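Local coordinates for protein secretin XcpQ (Pseudomonas aeruginosa, PDB 4E9J) that forms the outer-membrane channel of the type II secretion system, exporting proteins such as elastase LasB, and is present here as its periplasmic N0, N1 and N2 domains, at residues A[132-137]-A[211-216]; A[190-195]-A[219-224]; A[24-27]-A[33-36]. One frame throughout, in Å; residues are numbered along the deposited sequence.

Contact 1: residues A[132-137]-A[211-216]; sequences IRPLVP and QVIADA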
loop_
_atom_site.group_PDB
_atom_site.type_symbol
_atom_site.label_atom_id
_atom_site.label_comp_id
_atom_site.label_asym_id
_atom_site.label_seq_id
_atom_site.Cartn_x
_atom_site.Cartn_y
_atom_site.Cartn_z
ATOM N N ILE A 132 -9.086 -1.745 7.468
ATOM C CA ILE A 132 -8.521 -2.772 8.342
ATOM C C ILE A 132 -7.005 -2.654 8.460
ATOM O O ILE A 132 -6.449 -3.197 9.405
ATOM C CB ILE A 132 -8.991 -4.207 7.960
ATOM C CG1 ILE A 132 -8.606 -4.572 6.530
ATOM C CG2 ILE A 132 -10.524 -4.345 8.178
ATOM C CD1 ILE A 132 -8.662 -6.024 6.252
ATOM N N ARG A 133 -6.333 -1.956 7.538
ATOM C CA ARG A 133 -4.881 -1.775 7.636
ATOM C C ARG A 133 -4.420 -1.194 8.998
ATOM O O ARG A 133 -3.464 -1.751 9.545
ATOM C CB ARG A 133 -4.290 -0.972 6.466
ATOM C CG ARG A 133 -2.878 -1.436 6.122
ATOM C CD ARG A 133 -2.248 -0.640 5.003
ATOM N NE ARG A 133 -2.784 -0.954 3.679
ATOM C CZ ARG A 133 -2.472 -2.023 2.947
ATOM N NH1 ARG A 133 -1.633 -2.945 3.418
ATOM N NH2 ARG A 133 -3.010 -2.191 1.745
ATOM N N PRO A 134 -5.117 -0.242 9.675
ATOM C CA PRO A 134 -4.628 0.181 11.010
ATOM C C PRO A 134 -4.522 -0.944 12.039
ATOM O O PRO A 134 -3.874 -0.776 13.077
ATOM C CB PRO A 134 -5.657 1.227 11.480
ATOM C CG PRO A 134 -6.516 1.518 10.354
ATOM C CD PRO A 134 -6.315 0.534 9.264
ATOM N N LEU A 135 -5.169 -2.078 11.764
ATOM C CA LEU A 135 -5.186 -3.184 12.685
ATOM C C LEU A 135 -4.120 -4.215 12.393
ATOM O O LEU A 135 -3.933 -5.088 13.228
ATOM C CB LEU A 135 -6.553 -3.850 12.639
ATOM C CG LEU A 135 -7.750 -2.916 12.848
ATOM C CD1 LEU A 135 -9.036 -3.653 12.607
ATOM C CD2 LEU A 135 -7.739 -2.322 14.238
ATOM N N VAL A 136 -3.469 -4.178 11.222
ATOM C CA VAL A 136 -2.445 -5.160 10.902
ATOM C C VAL A 136 -1.102 -4.584 11.343
ATOM O O VAL A 136 -0.703 -3.534 10.848
ATOM C CB VAL A 136 -2.471 -5.546 9.403
ATOM C CG1 VAL A 136 -1.375 -6.568 9.088
ATOM C CG2 VAL A 136 -3.850 -6.080 9.019
ATOM N N PRO A 137 -0.392 -5.239 12.275
ATOM C CA PRO A 137 0.913 -4.721 12.696
ATOM C C PRO A 137 1.966 -4.822 11.596
ATOM O O PRO A 137 1.783 -5.561 10.624
ATOM C CB PRO A 137 1.256 -5.575 13.931
ATOM C CG PRO A 137 0.463 -6.777 13.814
ATOM C CD PRO A 137 -0.713 -6.509 12.956
ATOM N N GLN A 211 -19.220 6.205 12.364
ATOM C CA GLN A 211 -18.355 5.283 13.123
ATOM C C GLN A 211 -16.916 5.802 13.043
ATOM O O GLN A 211 -16.610 6.513 12.086
ATOM C CB GLN A 211 -18.509 3.874 12.524
ATOM C CG GLN A 211 -17.459 2.834 12.944
ATOM C CD GLN A 211 -17.674 1.493 12.280
ATOM O OE1 GLN A 211 -18.711 1.217 11.677
ATOM N NE2 GLN A 211 -16.698 0.613 12.387
ATOM N N VAL A 212 -16.071 5.500 14.063
ATOM C CA VAL A 212 -14.661 5.946 14.167
ATOM C C VAL A 212 -13.772 4.739 14.155
ATOM O O VAL A 212 -14.094 3.797 14.863
ATOM C CB VAL A 212 -14.366 6.691 15.517
ATOM C CG1 VAL A 212 -12.952 7.273 15.526
ATOM C CG2 VAL A 212 -15.354 7.787 15.813
ATOM N N ILE A 213 -12.616 4.789 13.455
ATOM C CA ILE A 213 -11.557 3.788 13.521
ATOM C C ILE A 213 -10.298 4.588 13.909
ATOM O O ILE A 213 -9.901 5.515 13.188
ATOM C CB ILE A 213 -11.334 3.000 12.207
ATOM C CG1 ILE A 213 -12.537 2.035 11.961
ATOM C CG2 ILE A 213 -10.003 2.237 12.246
ATOM C CD1 ILE A 213 -12.579 1.371 10.588
ATOM N N ALA A 214 -9.689 4.198 15.036
ATOM C CA ALA A 214 -8.464 4.809 15.511
ATOM C C ALA A 214 -7.288 4.259 14.678
ATOM O O ALA A 214 -7.274 3.081 14.384
ATOM C CB ALA A 214 -8.287 4.464 16.981
ATOM N N ASP A 215 -6.336 5.087 14.271
ATOM C CA ASP A 215 -5.122 4.636 13.576
ATOM C C ASP A 215 -3.980 5.254 14.328
ATOM O O ASP A 215 -3.521 6.357 14.024
ATOM C CB ASP A 215 -5.147 5.006 12.091
ATOM C CG ASP A 215 -3.923 4.604 11.287
ATOM O OD1 ASP A 215 -3.059 3.885 11.834
ATOM O OD2 ASP A 215 -3.871 4.934 10.083
ATOM N N ALA A 216 -3.565 4.549 15.354
ATOM C CA ALA A 216 -2.559 5.038 16.244
ATOM C C ALA A 216 -1.236 5.295 15.581
ATOM O O ALA A 216 -0.659 6.351 15.837
ATOM C CB ALA A 216 -2.404 4.088 17.429
HETATM O O HOH W 1 -2.481 1.812 13.434
#
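Pro134 presents the CB–CG side of its ring to the strand 211-215 and accounts for every direct contact between the two segments. Its CG lies 4.0 Å from CG2 of Ile213, a methyl-to-ring contact in which the two side chains cross at about a right angle. Its CB reaches the carboxylate end of Asp215, 3.7 Å from OD1, and lies 3.8 Å from the backbone O of Ala214. No direct hydrogen bond spans the segments; the polar link is a water molecule. This water donates to Pro134 O at 3.0 Å and to Asp215 OD1 at 2.7 Å, tying the backbone of one domain to the carboxylate of the other right beside the apolar contact.

The Ile213 methyl CG2 extends opposite the backbone N, which places it against Pro134 CG, while CG1 runs beside that N (chi1 -71°). Asp215 has its CG opposite the backbone N as well (chi1 179°), and the carboxylate stands beside the proline ring. Its other oxygen, OD2, forms a salt bridge with Arg220 NE, so the two oxygens have separate partners and the rotation of the carboxylate is probably fixed. On the proline side, Leu135 N bonds to Ile132 O at 2.9 Å and Val136 N to Arg133 O at 3.0 Å, holding the short 3-10 turn that projects the ring.

The arrangement is a small interface between N1 and N2. The turn follows helix 125-132, with Ile132 packed on helix 157-171 and strand 150-155 of N1. Strand 211-215 is an outermost strand of the N2 sheet in this chain, paired with strand 220-224, whose Ile222 also touches Pro134; Val212 and Ala214 meet helix 188-201.

Contact 2: residues A[190-195]-A[219-224]; sequences DAAEVL and NRLIIL
Leu221 points from its strand at the helix and meets Ala191, Ala192 and Leu195 with its two methyl groups. The leucine side chains of Leu195 and Leu221 cross obliquely, methyl against methyl, with CD1 of each 3.8 Å apart. The same Leu221 CD1 also lies 4.2 Å from Ala191 CB, one helical turn earlier, and is thus shared between two residues on the helix face. The other branch, CD2, turns to Ala192, 4.4 Å from its CB. Both leucines carry CG beside the backbone N (chi1 -68° for Leu195 and -59° for Leu221), which aims their branches at each other between helix and strand. Over these short segments the helix axis runs 9.5 Å from the strand axis, at 33° to it. All four residues are buried and the contact is wholly apolar.

This is helix-on-sheet packing in the core of N2, as in the KH-like fold of secretin N domains. Strand 220-224 is the middle one of three antiparallel strands, between 178-182 and 211-215. Val212 of strand 211-215 touches both leucines, and Leu195 further meets Leu236 and Leu240 of helix 227-240, the second helix of the layer.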
loop_
_atom_site.group_PDB
_atom_site.type_symbol
_atom_site.label_atom_id
_atom_site.label_comp_id
_atom_site.label_asym_id
_atom_site.label_seq_id
_atom_site.Cartn_x
_atom_site.Cartn_y
_atom_site.Cartn_z
ATOM N N ASP A 190 -7.922 8.727 23.068
ATOM C CA ASP A 190 -8.853 9.529 23.852
ATOM C C ASP A 190 -9.936 10.063 22.942
ATOM O O ASP A 190 -11.106 10.007 23.298
ATOM C CB ASP A 190 -8.160 10.729 24.510
ATOM C CG ASP A 190 -7.273 10.391 25.671
ATOM O OD1 ASP A 190 -7.408 9.275 26.214
ATOM O OD2 ASP A 190 -6.425 11.230 26.020
ATOM N N ALA A 191 -9.537 10.617 21.779
ATOM C CA ALA A 191 -10.509 11.184 20.841
ATOM C C ALA A 191 -11.514 10.124 20.405
ATOM O O ALA A 191 -12.710 10.389 20.406
ATOM C CB ALA A 191 -9.789 11.747 19.621
ATOM N N ALA A 192 -11.033 8.912 20.067
ATOM C CA ALA A 192 -11.936 7.832 19.632
ATOM C C ALA A 192 -12.947 7.464 20.721
ATOM O O ALA A 192 -14.133 7.398 20.440
ATOM C CB ALA A 192 -11.130 6.603 19.212
ATOM N N GLU A 193 -12.484 7.327 21.973
ATOM C CA GLU A 193 -13.347 7.007 23.121
ATOM C C GLU A 193 -14.404 8.087 23.369
ATOM O O GLU A 193 -15.557 7.764 23.578
ATOM C CB GLU A 193 -12.477 6.774 24.383
ATOM C CG GLU A 193 -13.176 6.017 25.503
ATOM C CD GLU A 193 -12.279 5.804 26.707
ATOM O OE1 GLU A 193 -11.978 6.800 27.404
ATOM O OE2 GLU A 193 -11.844 4.651 26.931
ATOM N N VAL A 194 -14.027 9.366 23.315
ATOM C CA VAL A 194 -14.994 10.468 23.495
ATOM C C VAL A 194 -16.062 10.448 22.394
ATOM O O VAL A 194 -17.247 10.638 22.669
ATOM C CB VAL A 194 -14.248 11.827 23.529
ATOM C CG1 VAL A 194 -15.204 12.998 23.315
ATOM C CG2 VAL A 194 -13.521 11.997 24.844
ATOM N N LEU A 195 -15.636 10.266 21.146
ATOM C CA LEU A 195 -16.559 10.237 20.021
ATOM C C LEU A 195 -17.496 9.052 20.078
ATOM O O LEU A 195 -18.693 9.241 19.887
ATOM C CB LEU A 195 -15.789 10.267 18.693
ATOM C CG LEU A 195 -15.072 11.585 18.442
ATOM C CD1 LEU A 195 -14.095 11.453 17.288
ATOM C CD2 LEU A 195 -16.055 12.734 18.255
ATOM N N ASN A 219 -1.423 8.643 14.481
ATOM C CA ASN A 219 -2.220 9.499 15.338
ATOM C C ASN A 219 -3.344 10.170 14.553
ATOM O O ASN A 219 -3.493 11.405 14.583
ATOM C CB ASN A 219 -1.346 10.539 16.074
ATOM C CG ASN A 219 -2.037 11.069 17.314
ATOM O OD1 ASN A 219 -2.518 10.305 18.116
ATOM N ND2 ASN A 219 -2.148 12.369 17.506
ATOM N N ARG A 220 -4.119 9.355 13.843
ATOM C CA ARG A 220 -5.230 9.856 13.028
ATOM C C ARG A 220 -6.511 9.026 13.191
ATOM O O ARG A 220 -6.466 7.845 13.556
ATOM C CB ARG A 220 -4.789 9.912 11.566
ATOM C CG ARG A 220 -4.706 8.588 10.907
ATOM C CD ARG A 220 -4.186 8.670 9.486
ATOM N NE ARG A 220 -4.316 7.362 8.846
ATOM C CZ ARG A 220 -4.310 7.130 7.535
ATOM N NH1 ARG A 220 -4.484 5.897 7.076
ATOM N NH2 ARG A 220 -4.152 8.129 6.676
ATOM N N LEU A 221 -7.655 9.656 12.902
ATOM C CA LEU A 221 -8.964 9.031 12.966
ATOM C C LEU A 221 -9.472 8.810 11.571
ATOM O O LEU A 221 -9.337 9.688 10.714
ATOM C CB LEU A 221 -9.977 9.955 13.664
ATOM C CG LEU A 221 -9.658 10.367 15.083
ATOM C CD1 LEU A 221 -10.695 11.353 15.584
ATOM C CD2 LEU A 221 -9.565 9.165 15.990
ATOM N N ILE A 222 -10.135 7.681 11.364
ATOM C CA ILE A 222 -10.819 7.366 10.102
ATOM C C ILE A 222 -12.297 7.359 10.452
ATOM O O ILE A 222 -12.686 6.623 11.344
ATOM C CB ILE A 222 -10.357 6.044 9.530
ATOM C CG1 ILE A 222 -8.867 6.111 9.174
ATOM C CG2 ILE A 222 -11.196 5.658 8.315
ATOM C CD1 ILE A 222 -8.212 4.723 9.050
ATOM N N ILE A 223 -13.076 8.255 9.851
ATOM C CA ILE A 223 -14.494 8.404 10.138
ATOM C C ILE A 223 -15.305 7.839 8.973
ATOM O O ILE A 223 -15.104 8.241 7.826
ATOM C CB ILE A 223 -14.837 9.890 10.355
ATOM C CG1 ILE A 223 -13.858 10.592 11.339
ATOM C CG2 ILE A 223 -16.331 10.053 10.787
ATOM C CD1 ILE A 223 -13.709 9.896 12.721
ATOM N N LEU A 224 -16.257 6.954 9.280
ATOM C CA LEU A 224 -17.131 6.323 8.296
ATOM C C LEU A 224 -18.559 6.602 8.640
ATOM O O LEU A 224 -18.863 7.024 9.754
ATOM C CB LEU A 224 -16.914 4.842 8.301
ATOM C CG LEU A 224 -15.542 4.437 7.808
ATOM C CD1 LEU A 224 -14.793 3.714 8.923
ATOM C CD2 LEU A 224 -15.648 3.633 6.543
#

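Contact 3: residues A[24-27]-A[33-36]; sequences INLK and EFID
Leu26 reaches from its strand between Glu33 and Phe34, its two methyls meeting quite different partners. The tight part is the apolar one. Leu26 CD2 sits 3.9 Å from both CB and CD1 of Phe34, at the root of the aromatic side chain, neither squarely over the ring face nor at its edge. Two residues earlier on the strand, Ile24 puts CD1 at the ring edge, near the ring plane, 4.2 Å from CE1. The Ile24 and Phe34 side chains cross at about a right angle. The CG1 branch of Ile24 lies opposite the backbone N (chi1 177°), carrying CD1 out to the phenylalanine. Ile24, Leu26 and Phe34 are all buried, and further residues touch the Phe34 side chain: Val58 of strand 55-61, Phe73, Val76 and Met77 of helix 66-79, and Phe11 of strand 11-13.

The loose side belongs to Glu33, an exposed residue. Its chain, extended beyond CG, runs at a slant to Leu26 and brings OE2 against Leu26 CD1 at 3.7 Å, a van der Waals touch at the rim of the contact. On the other strand face, exposed Asn25 and Lys27 pair with each other: Lys27 NZ donates to Asn25 OD1 at 3.1 Å, on a lone pair in the carbonyl plane, with a C=O...N angle of 136°.

Strand 21-30 leads directly into helix 31-42, which packs back on the strand it follows as part of the N0 core. No hydrogen bond or salt bridge joins the segments. Cohesion therefore rests on the burial of aliphatic methyls against the phenylalanine, consistent with hydrophobic packing of the N0 core, while the Glu33 carboxylate stays at the rim and the Asn25–Lys27 pair keeps to the opposite strand face.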
loop_
_atom_site.group_PDB
_atom_site.type_symbol
_atom_site.label_atom_id
_atom_site.label_comp_id
_atom_site.label_asym_id
_atom_site.label_seq_id
_atom_site.Cartn_x
_atom_site.Cartn_y
_atom_site.Cartn_z
ATOM N N ILE A 24 -7.461 -25.517 3.052
ATOM C CA ILE A 24 -6.232 -25.881 3.766
ATOM C C ILE A 24 -6.351 -25.512 5.226
ATOM O O ILE A 24 -6.995 -24.529 5.551
ATOM C CB ILE A 24 -4.959 -25.250 3.091
ATOM C CG1 ILE A 24 -3.675 -25.578 3.881
ATOM C CG2 ILE A 24 -5.109 -23.753 2.893
ATOM C CD1 ILE A 24 -2.384 -25.504 3.108
ATOM N N ASN A 25 -5.766 -26.298 6.123
ATOM C CA ASN A 25 -5.754 -25.989 7.557
ATOM C C ASN A 25 -4.492 -26.607 8.157
ATOM O O ASN A 25 -4.519 -27.655 8.803
ATOM C CB ASN A 25 -7.041 -26.442 8.258
ATOM C CG ASN A 25 -7.224 -25.827 9.626
ATOM O OD1 ASN A 25 -6.285 -25.297 10.240
ATOM N ND2 ASN A 25 -8.442 -25.867 10.139
ATOM N N LEU A 26 -3.371 -25.963 7.860
ATOM C CA LEU A 26 -2.047 -26.406 8.271
ATOM C C LEU A 26 -1.669 -25.635 9.495
ATOM O O LEU A 26 -1.738 -24.414 9.463
ATOM C CB LEU A 26 -1.065 -26.136 7.132
ATOM C CG LEU A 26 0.343 -26.616 7.323
ATOM C CD1 LEU A 26 0.381 -28.125 7.519
ATOM C CD2 LEU A 26 1.184 -26.212 6.133
ATOM N N LYS A 27 -1.320 -26.326 10.588
ATOM C CA LYS A 27 -0.978 -25.685 11.857
ATOM C C LYS A 27 0.398 -26.111 12.308
ATOM O O LYS A 27 0.707 -27.299 12.285
ATOM C CB LYS A 27 -2.000 -26.067 12.933
ATOM C CG LYS A 27 -3.368 -25.487 12.694
ATOM C CD LYS A 27 -3.465 -24.059 13.231
ATOM C CE LYS A 27 -4.589 -23.290 12.605
ATOM N NZ LYS A 27 -5.928 -23.852 12.940
ATOM N N GLU A 33 7.554 -27.917 4.594
ATOM C CA GLU A 33 6.417 -28.798 4.332
ATOM C C GLU A 33 5.385 -28.026 3.533
ATOM O O GLU A 33 4.877 -28.532 2.533
ATOM C CB GLU A 33 5.787 -29.328 5.642
ATOM C CG GLU A 33 4.516 -30.128 5.399
ATOM C CD GLU A 33 4.036 -30.942 6.586
ATOM O OE1 GLU A 33 4.879 -31.648 7.184
ATOM O OE2 GLU A 33 2.830 -30.883 6.917
ATOM N N PHE A 34 5.106 -26.783 3.939
ATOM C CA PHE A 34 4.161 -25.955 3.190
ATOM C C PHE A 34 4.614 -25.774 1.731
ATOM O O PHE A 34 3.789 -25.886 0.832
ATOM C CB PHE A 34 3.947 -24.612 3.888
ATOM C CG PHE A 34 3.059 -23.675 3.104
ATOM C CD1 PHE A 34 1.699 -23.937 2.956
ATOM C CD2 PHE A 34 3.592 -22.567 2.460
ATOM C CE1 PHE A 34 0.883 -23.080 2.206
ATOM C CE2 PHE A 34 2.785 -21.727 1.699
ATOM C CZ PHE A 34 1.433 -21.975 1.590
ATOM N N ILE A 35 5.913 -25.564 1.501
ATOM C CA ILE A 35 6.468 -25.417 0.135
ATOM C C ILE A 35 6.252 -26.699 -0.689
ATOM O O ILE A 35 5.832 -26.620 -1.846
ATOM C CB ILE A 35 7.966 -25.007 0.200
ATOM C CG1 ILE A 35 8.100 -23.565 0.754
ATOM C CG2 ILE A 35 8.628 -25.122 -1.176
ATOM C CD1 ILE A 35 9.538 -23.239 1.401
ATOM N N ASP A 36 6.545 -27.869 -0.086
ATOM C CA ASP A 36 6.334 -29.182 -0.721
ATOM C C ASP A 36 4.862 -29.391 -1.076
ATOM O O ASP A 36 4.568 -29.874 -2.170
ATOM C CB ASP A 36 6.774 -30.330 0.208
ATOM C CG ASP A 36 8.262 -30.511 0.371
ATOM O OD1 ASP A 36 9.019 -30.028 -0.497
ATOM O OD2 ASP A 36 8.672 -31.208 1.326
#

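Contact 3 comes first along the chain, within N0, and lies on the opposite side of the chain's centre from the other two. Its centre is about 30 Å from that of contact 1 and about 39 Å from that of contact 2, with no touch to either. Contacts 1 and 2 have centres about 10 Å apart and interleave along the chain. They meet on neighbouring strands 211-215 and 220-224 of the N2 sheet, where the Asp215–Arg220 salt bridge joins them. Contact 2 packs the inside of N2, contact 1 couples N2 to N1, and contact 3 packs a helix on its preceding strand within N0, placing internal cores and a domain boundary along the periplasmic part of the secretin.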